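Long-range contacts in uncharacterized protein (Pyrococcus furiosus, PDB 4XLZ), which probably removes an acetyl group from N,N'-diacetylchitobiose, as a metal-binding deacetylase of carbohydrate esterase family 14: residues A96-G100 and K210-A214; M205-L209 and L231-T235. Residue numbers count along the deposited sequence, not the author numbering.

Interaction 1: A96-G100 and K210-A214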
loop_
_atom_site.group_PDB
_atom_site.type_symbol
_atom_site.label_atom_id
_atom_site.label_comp_id
_atom_site.label_asym_id
_atom_site.label_seq_id
_atom_site.Cartn_x
_atom_site.Cartn_y
_atom_site.Cartn_z
ATOM N N ALA A 96 -25.913 -9.641 22.128
ATOM C CA ALA A 96 -26.137 -8.295 22.488
ATOM C C ALA A 96 -27.511 -8.051 23.145
ATOM O O ALA A 96 -27.582 -7.278 24.131
ATOM C CB ALA A 96 -26.058 -7.437 21.175
ATOM N N LYS A 97 -28.531 -8.756 22.663
ATOM C CA LYS A 97 -29.896 -8.664 23.293
ATOM C C LYS A 97 -29.802 -9.096 24.784
ATOM O O LYS A 97 -30.331 -8.380 25.684
ATOM C CB LYS A 97 -30.865 -9.537 22.518
ATOM C CG LYS A 97 -32.301 -9.351 23.066
ATOM C CD LYS A 97 -33.214 -10.078 22.008
ATOM C CE LYS A 97 -34.434 -10.889 22.638
ATOM N NZ LYS A 97 -35.308 -10.040 23.469
ATOM N N LEU A 98 -29.050 -10.158 25.059
ATOM C CA LEU A 98 -28.878 -10.577 26.486
ATOM C C LEU A 98 -28.219 -9.586 27.358
ATOM O O LEU A 98 -28.456 -9.474 28.576
ATOM C CB LEU A 98 -28.121 -11.880 26.578
ATOM C CG LEU A 98 -28.715 -13.119 25.864
ATOM C CD1 LEU A 98 -27.767 -14.341 25.630
ATOM C CD2 LEU A 98 -29.892 -13.593 26.817
ATOM N N LEU A 99 -27.294 -8.776 26.746
ATOM C CA LEU A 99 -26.577 -7.791 27.505
ATOM C C LEU A 99 -27.165 -6.360 27.502
ATOM O O LEU A 99 -26.590 -5.471 28.110
ATOM C CB LEU A 99 -25.065 -7.726 26.950
ATOM C CG LEU A 99 -24.385 -9.089 27.037
ATOM C CD1 LEU A 99 -22.930 -8.935 26.486
ATOM C CD2 LEU A 99 -24.288 -9.536 28.522
ATOM N N GLY A 100 -28.319 -6.170 26.811
ATOM C CA GLY A 100 -28.983 -4.847 26.852
ATOM C C GLY A 100 -28.470 -3.903 25.788
ATOM O O GLY A 100 -28.800 -2.723 25.835
ATOM N N LYS A 210 -23.434 -17.095 29.304
ATOM C CA LYS A 210 -24.497 -17.373 28.350
ATOM C C LYS A 210 -24.370 -16.465 27.067
ATOM O O LYS A 210 -24.641 -16.972 25.933
ATOM C CB LYS A 210 -25.860 -17.172 29.069
ATOM C CG LYS A 210 -27.031 -17.461 28.149
ATOM C CD LYS A 210 -28.426 -17.138 28.889
ATOM C CE LYS A 210 -29.519 -17.667 27.946
ATOM N NZ LYS A 210 -30.815 -17.132 28.523
ATOM N N ALA A 211 -24.071 -15.194 27.356
ATOM C CA ALA A 211 -23.896 -14.262 26.210
ATOM C C ALA A 211 -22.726 -14.652 25.351
ATOM O O ALA A 211 -22.724 -14.424 24.097
ATOM C CB ALA A 211 -23.799 -12.801 26.752
ATOM N N ILE A 212 -21.675 -15.200 25.955
ATOM C CA ILE A 212 -20.561 -15.741 25.115
ATOM C C ILE A 212 -20.936 -16.957 24.278
ATOM O O ILE A 212 -20.702 -17.081 23.091
ATOM C CB ILE A 212 -19.307 -15.997 26.017
ATOM C CG1 ILE A 212 -18.909 -14.635 26.618
ATOM C CG2 ILE A 212 -18.229 -16.702 25.234
ATOM C CD1 ILE A 212 -17.840 -14.856 27.817
ATOM N N ARG A 213 -21.672 -17.926 24.979
ATOM C CA ARG A 213 -22.018 -19.136 24.275
ATOM C C ARG A 213 -23.065 -18.937 23.179
ATOM O O ARG A 213 -23.191 -19.809 22.296
ATOM C CB ARG A 213 -22.520 -20.220 25.350
ATOM C CG ARG A 213 -21.390 -20.831 26.088
ATOM C CD ARG A 213 -21.639 -22.391 26.334
ATOM N NE ARG A 213 -21.374 -23.132 25.135
ATOM C CZ ARG A 213 -21.296 -24.465 25.014
ATOM N NH1 ARG A 213 -21.543 -25.304 26.110
ATOM N NH2 ARG A 213 -21.119 -25.000 23.859
ATOM N N ALA A 214 -23.756 -17.759 23.219
ATOM C CA ALA A 214 -24.654 -17.405 22.136
ATOM C C ALA A 214 -23.924 -17.351 20.740
ATOM O O ALA A 214 -24.551 -17.556 19.675
ATOM C CB ALA A 214 -25.297 -16.080 22.376
#
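Leu98 does most of the work in this contact, burying 77 Å² against the helix that carries Lys210-Ala214. Its CA-to-CB bond points at that helix, and its CA lies 6.2 Å from the CA of Ala211, a short separation that the small alanine readily accommodates. Ala211, with 57 Å² covered, offers just a methyl group, so the leucine reaches the helix surface itself: Leu98 CD1 lies 3.9 Å from Ala211 CA. One turn further on, Ala214 CB stands 4.4 Å from Leu98 CD1, so two small residues on the same helical face seat one branched side chain. Leu99 fills the space beside it; its CB sets off sideways, but the branched end swings in until Leu99 CD2 is 3.7 Å from Ala211 CB. At the exposed margin Lys210 is fully extended, its aliphatic chain running past the leucine, with Lys210 NZ 4.0 Å from Leu98 CD2. No hydrogen bond joins the two segments. Gly100 closes helix 81-99 in a Schellman motif; its positive phi suits glycine, since a side chain there would jam against the preceding carbonyl oxygen. The contact packs the C-terminal turns of helices 81-99 and 205-213 together. Ser95 ties the pair further by hydrogen bonding to Ala211 O, helix 43-57 meets both partners through Ile52 on Leu99 and Ala45 and Ile46 on Ile212, and helix 221-240 packs on Ile212 through Trp224 and Leu231. Helix 81-99 links strand 61-68 to its sheet neighbour, the edge strand 103-109, placing the contact on a flank of the alpha/beta core.

Interaction 2: M205-L209 and L231-T235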
loop_
_atom_site.group_PDB
_atom_site.type_symbol
_atom_site.label_atom_id
_atom_site.label_comp_id
_atom_site.label_asym_id
_atom_site.label_seq_id
_atom_site.Cartn_x
_atom_site.Cartn_y
_atom_site.Cartn_z
HETATM N N MSE A 205 -21.783 -13.584 36.349
HETATM C CA MSE A 205 -20.943 -14.464 35.615
HETATM C C MSE A 205 -21.746 -15.406 34.747
HETATM O O MSE A 205 -21.386 -15.723 33.580
HETATM C CB MSE A 205 -20.011 -15.228 36.602
HETATM C CG MSE A 205 -19.066 -16.154 35.898
HETATM SE SE MSE A 205 -17.793 -15.194 34.739
HETATM C CE MSE A 205 -16.397 -16.613 34.752
ATOM N N GLU A 206 -22.818 -16.053 35.275
ATOM C CA GLU A 206 -23.472 -16.982 34.431
ATOM C C GLU A 206 -24.164 -16.314 33.206
ATOM O O GLU A 206 -24.190 -16.930 32.179
ATOM C CB GLU A 206 -24.596 -17.711 35.316
ATOM C CG GLU A 206 -23.904 -18.673 36.407
ATOM C CD GLU A 206 -22.933 -19.769 35.819
ATOM O OE1 GLU A 206 -21.817 -19.732 36.279
ATOM O OE2 GLU A 206 -23.265 -20.586 34.887
ATOM N N LEU A 207 -24.682 -15.111 33.399
ATOM C CA LEU A 207 -25.255 -14.328 32.255
ATOM C C LEU A 207 -24.088 -14.045 31.227
ATOM O O LEU A 207 -24.348 -14.236 30.013
ATOM C CB LEU A 207 -25.876 -13.061 32.756
ATOM C CG LEU A 207 -26.449 -12.204 31.572
ATOM C CD1 LEU A 207 -27.455 -13.040 30.705
ATOM C CD2 LEU A 207 -27.019 -10.854 32.059
ATOM N N LYS A 208 -22.956 -13.590 31.733
ATOM C CA LYS A 208 -21.800 -13.343 30.801
ATOM C C LYS A 208 -21.521 -14.598 30.038
ATOM O O LYS A 208 -21.351 -14.607 28.790
ATOM C CB LYS A 208 -20.571 -12.958 31.633
ATOM C CG LYS A 208 -19.326 -12.853 30.685
ATOM C CD LYS A 208 -18.211 -12.260 31.491
ATOM C CE LYS A 208 -17.011 -12.210 30.456
ATOM N NZ LYS A 208 -15.995 -11.259 30.874
ATOM N N LEU A 209 -21.381 -15.779 30.687
ATOM C CA LEU A 209 -21.059 -16.930 29.933
ATOM C C LEU A 209 -22.155 -17.368 28.942
ATOM O O LEU A 209 -21.866 -17.880 27.863
ATOM C CB LEU A 209 -20.779 -18.180 30.892
ATOM C CG LEU A 209 -19.621 -17.866 31.814
ATOM C CD1 LEU A 209 -19.486 -19.131 32.771
ATOM C CD2 LEU A 209 -18.281 -17.952 31.034
ATOM N N LEU A 231 -11.864 -18.680 30.738
ATOM C CA LEU A 231 -12.597 -17.489 31.110
ATOM C C LEU A 231 -12.759 -17.344 32.612
ATOM O O LEU A 231 -12.672 -16.271 33.171
ATOM C CB LEU A 231 -14.038 -17.524 30.534
ATOM C CG LEU A 231 -14.000 -17.416 28.987
ATOM C CD1 LEU A 231 -15.386 -17.786 28.357
ATOM C CD2 LEU A 231 -13.702 -16.002 28.519
ATOM N N ARG A 232 -13.017 -18.463 33.360
ATOM C CA ARG A 232 -13.013 -18.292 34.763
ATOM C C ARG A 232 -11.675 -17.970 35.396
ATOM O O ARG A 232 -11.671 -17.220 36.368
ATOM C CB ARG A 232 -13.520 -19.648 35.438
ATOM C CG ARG A 232 -14.875 -20.065 34.947
ATOM C CD ARG A 232 -15.723 -20.583 36.154
ATOM N NE ARG A 232 -17.017 -21.092 35.649
ATOM C CZ ARG A 232 -18.180 -20.574 36.046
ATOM N NH1 ARG A 232 -18.249 -19.671 37.039
ATOM N NH2 ARG A 232 -19.306 -21.126 35.507
ATOM N N THR A 233 -10.589 -18.480 34.767
ATOM C CA THR A 233 -9.261 -18.153 35.290
ATOM C C THR A 233 -8.953 -16.613 35.089
ATOM O O THR A 233 -8.499 -15.920 36.015
ATOM C CB THR A 233 -8.205 -18.960 34.649
ATOM O OG1 THR A 233 -8.490 -20.370 34.905
ATOM C CG2 THR A 233 -6.792 -18.692 35.200
ATOM N N VAL A 234 -9.376 -16.116 33.886
ATOM C CA VAL A 234 -9.208 -14.645 33.664
ATOM C C VAL A 234 -10.049 -13.809 34.623
ATOM O O VAL A 234 -9.575 -12.818 35.183
ATOM C CB VAL A 234 -9.499 -14.340 32.177
ATOM C CG1 VAL A 234 -9.482 -12.859 31.929
ATOM C CG2 VAL A 234 -8.451 -14.992 31.278
ATOM N N THR A 235 -11.312 -14.174 34.813
ATOM C CA THR A 235 -12.137 -13.353 35.770
ATOM C C THR A 235 -11.657 -13.423 37.212
ATOM O O THR A 235 -11.848 -12.490 37.946
ATOM C CB THR A 235 -13.647 -13.691 35.645
ATOM O OG1 THR A 235 -13.798 -15.069 35.814
ATOM C CG2 THR A 235 -13.961 -13.559 34.103
HETATM O O HOH W 1 -20.628 -18.587 38.444
#
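A salt bridge between Glu206 and Arg232 spans the two helices: Arg232 NH2 donates to Glu206 OE1 over 3.0 Å in a nearly straight hydrogen bond. One water doubles the link, donating to Glu206 OE1 at 2.7 Å and accepting from Arg232 NH1 at 3.0 Å. Arginine suits the position because its several donors serve several partners at once: Glu228 also forms a salt bridge to it, and Tyr246 a hydrogen bond. Lys208, on the same helix as Glu206, forms a salt bridge with Glu248 and a hydrogen bond to Ile46 O through its ammonium group. Beneath the charges the packing is mixed. Leu209 CD1 lies over one face of the guanidinium, 3.4 Å from Arg232 NH2, while Leu209 CD2 meets Leu231 CD1 at 3.9 Å. The selenomethionine at Met205, long and flexible, bridges the gap between the helices, its CE 3.8 Å from Arg232 CG and 3.2 Å from Thr235 OG1. With local axes 12.3 Å apart at closest, long side chains such as these fill the gap. Helix 221-240 also meets a second subunit, whose Met1 packs on Arg232, and whose Phe2 and Phe263 pack on Thr233 and Val234. With the axes at 134°, this is an oblique, roughly antiparallel helix pair with an interhelical salt bridge at its rim, packed through Leu231 on Ile46 of helix 43-57, beside the parallel alpha/beta core.

How the interactions relate
Helix 205-213 is common to both contacts: its N-terminal half enters interaction 2 and its C-terminal half interaction 1, with centres about 12 Å apart. The segments alternate along the chain, in the order 96-100, 205-209, 210-214, 231-235. Helix 205-213 is thus packed on helix 81-99, which flanks the parallel sheet, by one half and on the later helix 221-240 by the other. The two contacts also touch directly, Ile212 CD1 lying 3.9 Å from Leu231 CD1 and Leu98 O 4.0 Å from Leu207 CD2. Together they link helices 81-99, 205-213 and 221-240 in succession, joining the C-terminal part of the chain to the alpha/beta core, with the last helix reaching a second subunit.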